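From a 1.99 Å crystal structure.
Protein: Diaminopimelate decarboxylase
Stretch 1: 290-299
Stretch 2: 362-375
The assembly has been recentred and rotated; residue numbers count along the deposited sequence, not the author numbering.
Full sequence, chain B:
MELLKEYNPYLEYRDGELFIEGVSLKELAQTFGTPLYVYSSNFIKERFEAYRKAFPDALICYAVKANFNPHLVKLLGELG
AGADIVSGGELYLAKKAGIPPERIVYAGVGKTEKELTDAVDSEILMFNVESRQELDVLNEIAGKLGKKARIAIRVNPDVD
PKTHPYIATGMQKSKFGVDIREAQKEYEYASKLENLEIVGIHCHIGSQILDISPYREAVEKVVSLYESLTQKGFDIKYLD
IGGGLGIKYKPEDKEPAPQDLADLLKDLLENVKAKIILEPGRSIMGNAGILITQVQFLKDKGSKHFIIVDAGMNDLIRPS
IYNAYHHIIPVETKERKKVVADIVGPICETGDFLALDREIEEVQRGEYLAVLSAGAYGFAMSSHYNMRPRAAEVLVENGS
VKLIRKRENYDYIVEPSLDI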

# COMPACT_ATOMS: atom_id res chain seq x y z
N ILE B 290 -8.50 -16.44 -1.56
CA ILE B 290 -8.83 -15.98 -2.90
C ILE B 290 -9.59 -14.65 -2.80
O ILE B 290 -10.28 -14.39 -1.80
N LEU B 291 -9.42 -13.80 -3.80
CA LEU B 291 -10.07 -12.50 -3.81
C LEU B 291 -11.20 -12.52 -4.84
O LEU B 291 -10.97 -12.79 -6.02
N ILE B 292 -12.42 -12.23 -4.37
CA ILE B 292 -13.59 -12.18 -5.25
C ILE B 292 -13.89 -10.74 -5.58
O ILE B 292 -13.93 -9.87 -4.69
N THR B 293 -14.11 -10.48 -6.86
CA THR B 293 -14.37 -9.13 -7.33
C THR B 293 -15.49 -9.14 -8.36
O THR B 293 -15.65 -10.11 -9.08
N GLN B 294 -16.26 -8.06 -8.42
CA GLN B 294 -17.37 -7.96 -9.37
C GLN B 294 -17.02 -7.02 -10.53
O GLN B 294 -16.46 -5.93 -10.35
N VAL B 295 -17.34 -7.48 -11.74
CA VAL B 295 -17.17 -6.69 -12.96
C VAL B 295 -18.15 -5.51 -12.96
O VAL B 295 -19.36 -5.68 -12.77
N GLN B 296 -17.61 -4.31 -13.15
CA GLN B 296 -18.37 -3.07 -13.15
C GLN B 296 -18.61 -2.60 -14.58
O GLN B 296 -19.74 -2.30 -14.94
N PHE B 297 -17.54 -2.56 -15.39
CA PHE B 297 -17.65 -2.09 -16.78
C PHE B 297 -16.77 -2.92 -17.72
O PHE B 297 -15.72 -3.42 -17.32
N LEU B 298 -17.23 -3.03 -18.98
CA LEU B 298 -16.37 -3.44 -20.10
C LEU B 298 -16.14 -2.23 -20.97
O LEU B 298 -17.05 -1.43 -21.19
N LYS B 299 -14.91 -2.10 -21.47
CA LYS B 299 -14.50 -0.95 -22.27
C LYS B 299 -13.45 -1.40 -23.28
O LYS B 299 -12.45 -2.04 -22.92
N GLU B 362 -15.16 -14.52 -21.64
CA GLU B 362 -15.88 -13.28 -21.74
C GLU B 362 -16.80 -13.23 -20.52
O GLU B 362 -17.49 -14.22 -20.22
N VAL B 363 -16.75 -12.13 -19.78
CA VAL B 363 -17.60 -11.93 -18.61
C VAL B 363 -18.34 -10.62 -18.77
O VAL B 363 -17.88 -9.73 -19.48
N GLN B 364 -19.50 -10.49 -18.13
CA GLN B 364 -20.30 -9.28 -18.26
C GLN B 364 -20.40 -8.51 -16.94
O GLN B 364 -20.07 -9.05 -15.88
N ARG B 365 -20.87 -7.27 -17.03
CA ARG B 365 -21.14 -6.44 -15.87
C ARG B 365 -22.01 -7.22 -14.87
O ARG B 365 -23.01 -7.83 -15.27
N GLY B 366 -21.61 -7.24 -13.60
CA GLY B 366 -22.37 -7.91 -12.55
C GLY B 366 -21.82 -9.30 -12.20
O GLY B 366 -22.06 -9.81 -11.10
N GLU B 367 -21.09 -9.90 -13.13
CA GLU B 367 -20.48 -11.22 -12.88
C GLU B 367 -19.30 -11.09 -11.93
O GLU B 367 -18.68 -10.03 -11.86
N TYR B 368 -18.97 -12.18 -11.24
CA TYR B 368 -17.83 -12.20 -10.31
C TYR B 368 -16.63 -12.96 -10.86
O TYR B 368 -16.80 -13.96 -11.59
N LEU B 369 -15.42 -12.49 -10.52
CA LEU B 369 -14.17 -13.20 -10.83
C LEU B 369 -13.47 -13.61 -9.52
O LEU B 369 -13.64 -12.95 -8.49
N ALA B 370 -12.73 -14.72 -9.57
CA ALA B 370 -11.88 -15.17 -8.48
C ALA B 370 -10.40 -14.99 -8.82
O ALA B 370 -9.92 -15.53 -9.82
N VAL B 371 -9.71 -14.22 -7.99
CA VAL B 371 -8.27 -14.00 -8.11
C VAL B 371 -7.59 -14.97 -7.13
O VAL B 371 -7.78 -14.88 -5.91
N LEU B 372 -6.81 -15.92 -7.67
CA LEU B 372 -6.27 -16.99 -6.81
C LEU B 372 -4.98 -16.55 -6.12
O LEU B 372 -4.42 -15.51 -6.47
N SER B 373 -4.55 -17.33 -5.12
CA SER B 373 -3.22 -17.18 -4.51
C SER B 373 -3.08 -15.82 -3.82
O SER B 373 -2.01 -15.21 -3.81
N ALA B 374 -4.17 -15.39 -3.18
CA ALA B 374 -4.24 -14.05 -2.62
C ALA B 374 -4.21 -14.00 -1.09
O ALA B 374 -4.44 -12.94 -0.50
N GLY B 375 -3.88 -15.13 -0.46
CA GLY B 375 -3.96 -15.28 1.00
C GLY B 375 -2.75 -14.74 1.76
O GLY B 375 -2.81 -14.50 2.98

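Antiparallel pairing sets side chains in register, so that cross-strand neighbours share a face of the sheet, and these two stretches of diaminopimelate decarboxylase illustrate the rule. Ile290 (p, t) points sideways, laying CG2 3.8 Å from Leu372 CD2. Leu291 (t, p) shares a face with its hydrogen-bonded partner Val371 (t), their CB atoms 4.0 Å apart, and its CB also lies 4.2 Å from Ala374 CB. On the other face, Ile292 (m, m) curls its end back, bringing CD1 to 3.8 Å from Ala370 CB, while its CG2 sits 4.0 Å from Tyr368 CB. Thr293 (t) returns to the Leu291 face, with CG2 4.1 Å from Leu369 CB; its OG1 is satisfied elsewhere in the structure. Gln294 (t, t) rests CB 3.7 Å from Tyr368 CD1 and extends NE2 to donate to Gly366 O at 3.3 Å. Beyond the paired strands a type II turn, Gln364 to Glu367, takes over. Val295 (t) points toward it, its CG2 reaching Val363 CG2 (3.9 Å) and Leu369 CG (4.1 Å). Gln296 (m, m) points away, yet a water bridges its OE1 (3.0 Å) to Arg365 NH2 (2.7 Å), and Arg365 NE donates weakly to Gln296 O at 2.8 Å. Finally, Leu298 (m, t) points inward, CD1 3.5 Å from Gln364 NE2, whereas Lys299 makes no contact.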

# COMPACT_ATOMS: atom_id res chain seq x y z
CB ILE B 290 -9.62 -17.02 -3.73
CG1 ILE B 290 -11.01 -17.26 -3.18
CG2 ILE B 290 -8.87 -18.37 -3.83
CD1 ILE B 290 -11.84 -18.09 -4.12
CB LEU B 291 -9.07 -11.39 -4.12
CG LEU B 291 -9.59 -9.95 -4.28
CD1 LEU B 291 -10.28 -9.46 -3.00
CD2 LEU B 291 -8.43 -9.01 -4.66
CB ILE B 292 -14.87 -12.81 -4.62
CG1 ILE B 292 -14.58 -14.22 -4.05
CG2 ILE B 292 -16.04 -12.84 -5.65
CD1 ILE B 292 -13.92 -15.21 -5.04
CB THR B 293 -13.06 -8.46 -7.88
OG1 THR B 293 -13.34 -7.12 -8.28
CG2 THR B 293 -12.46 -9.24 -9.07
CB GLN B 294 -18.63 -7.47 -8.65
CG GLN B 294 -19.88 -7.43 -9.53
CD GLN B 294 -21.04 -6.79 -8.82
OE1 GLN B 294 -20.94 -5.68 -8.29
NE2 GLN B 294 -22.17 -7.49 -8.80
CB VAL B 295 -17.37 -7.57 -14.24
CG1 VAL B 295 -17.25 -6.69 -15.50
CG2 VAL B 295 -16.38 -8.74 -14.28
CB GLN B 296 -17.65 -1.98 -12.35
CG GLN B 296 -17.38 -2.35 -10.90
CD GLN B 296 -18.63 -2.79 -10.15
OE1 GLN B 296 -19.61 -2.05 -10.08
NE2 GLN B 296 -18.59 -3.99 -9.60
CB PHE B 297 -17.24 -0.62 -16.92
CG PHE B 297 -17.98 0.31 -16.01
CD1 PHE B 297 -19.27 0.72 -16.31
CD2 PHE B 297 -17.37 0.79 -14.86
CE1 PHE B 297 -19.96 1.59 -15.44
CE2 PHE B 297 -18.05 1.65 -14.00
CZ PHE B 297 -19.35 2.06 -14.30
CB LEU B 298 -17.02 -4.55 -20.94
CG LEU B 298 -17.49 -5.82 -20.21
CD1 LEU B 298 -18.23 -6.74 -21.18
CD2 LEU B 298 -16.33 -6.58 -19.54
CB LYS B 299 -13.91 0.14 -21.35
CG LYS B 299 -13.04 1.14 -22.03
CD LYS B 299 -12.65 2.26 -21.11
CE LYS B 299 -11.99 3.38 -21.90
NZ LYS B 299 -11.62 4.55 -21.01
CB GLU B 362 -16.71 -13.22 -23.03
CG GLU B 362 -15.89 -12.91 -24.27
CD GLU B 362 -16.73 -12.81 -25.53
OE1 GLU B 362 -17.83 -13.39 -25.58
OE2 GLU B 362 -16.29 -12.13 -26.47
CB VAL B 363 -16.79 -11.92 -17.28
CG1 VAL B 363 -16.37 -13.35 -16.90
CG2 VAL B 363 -15.57 -10.97 -17.38
CB GLN B 364 -21.69 -9.62 -18.81
CG GLN B 364 -21.68 -10.21 -20.26
CD GLN B 364 -21.01 -9.30 -21.30
OE1 GLN B 364 -21.50 -8.21 -21.59
NE2 GLN B 364 -19.88 -9.75 -21.86
CB ARG B 365 -21.82 -5.13 -16.29
CG ARG B 365 -22.32 -4.28 -15.13
CD ARG B 365 -22.55 -2.80 -15.52
NE ARG B 365 -22.46 -1.90 -14.35
CZ ARG B 365 -23.51 -1.57 -13.62
NH1 ARG B 365 -24.69 -2.06 -13.95
NH2 ARG B 365 -23.41 -0.75 -12.58
CB GLU B 367 -19.97 -11.84 -14.17
CG GLU B 367 -21.03 -12.50 -15.01
CD GLU B 367 -20.40 -13.29 -16.13
OE1 GLU B 367 -19.76 -14.34 -15.88
OE2 GLU B 367 -20.55 -12.84 -17.27
CB TYR B 368 -18.24 -12.81 -8.97
CG TYR B 368 -19.46 -12.17 -8.36
CD1 TYR B 368 -19.36 -10.94 -7.69
CD2 TYR B 368 -20.72 -12.79 -8.44
CE1 TYR B 368 -20.50 -10.34 -7.12
CE2 TYR B 368 -21.86 -12.19 -7.88
CZ TYR B 368 -21.74 -10.99 -7.23
OH TYR B 368 -22.85 -10.40 -6.65
CB LEU B 369 -13.23 -12.29 -11.64
CG LEU B 369 -13.76 -11.67 -12.95
CD1 LEU B 369 -12.72 -10.76 -13.61
CD2 LEU B 369 -14.15 -12.81 -13.88
CB ALA B 370 -12.17 -16.63 -8.12
CB VAL B 371 -7.85 -12.52 -7.79
CG1 VAL B 371 -6.34 -12.31 -7.99
CG2 VAL B 371 -8.67 -11.52 -8.65
CB LEU B 372 -6.03 -18.27 -7.63
CG LEU B 372 -7.22 -18.86 -8.39
CD1 LEU B 372 -6.80 -20.21 -8.99
CD2 LEU B 372 -8.47 -19.00 -7.51
CB SER B 373 -2.12 -17.34 -5.59
OG SER B 373 -2.42 -18.38 -6.51
CB ALA B 374 -5.45 -13.31 -3.17
O HOH W 1 -20.95 0.03 -11.69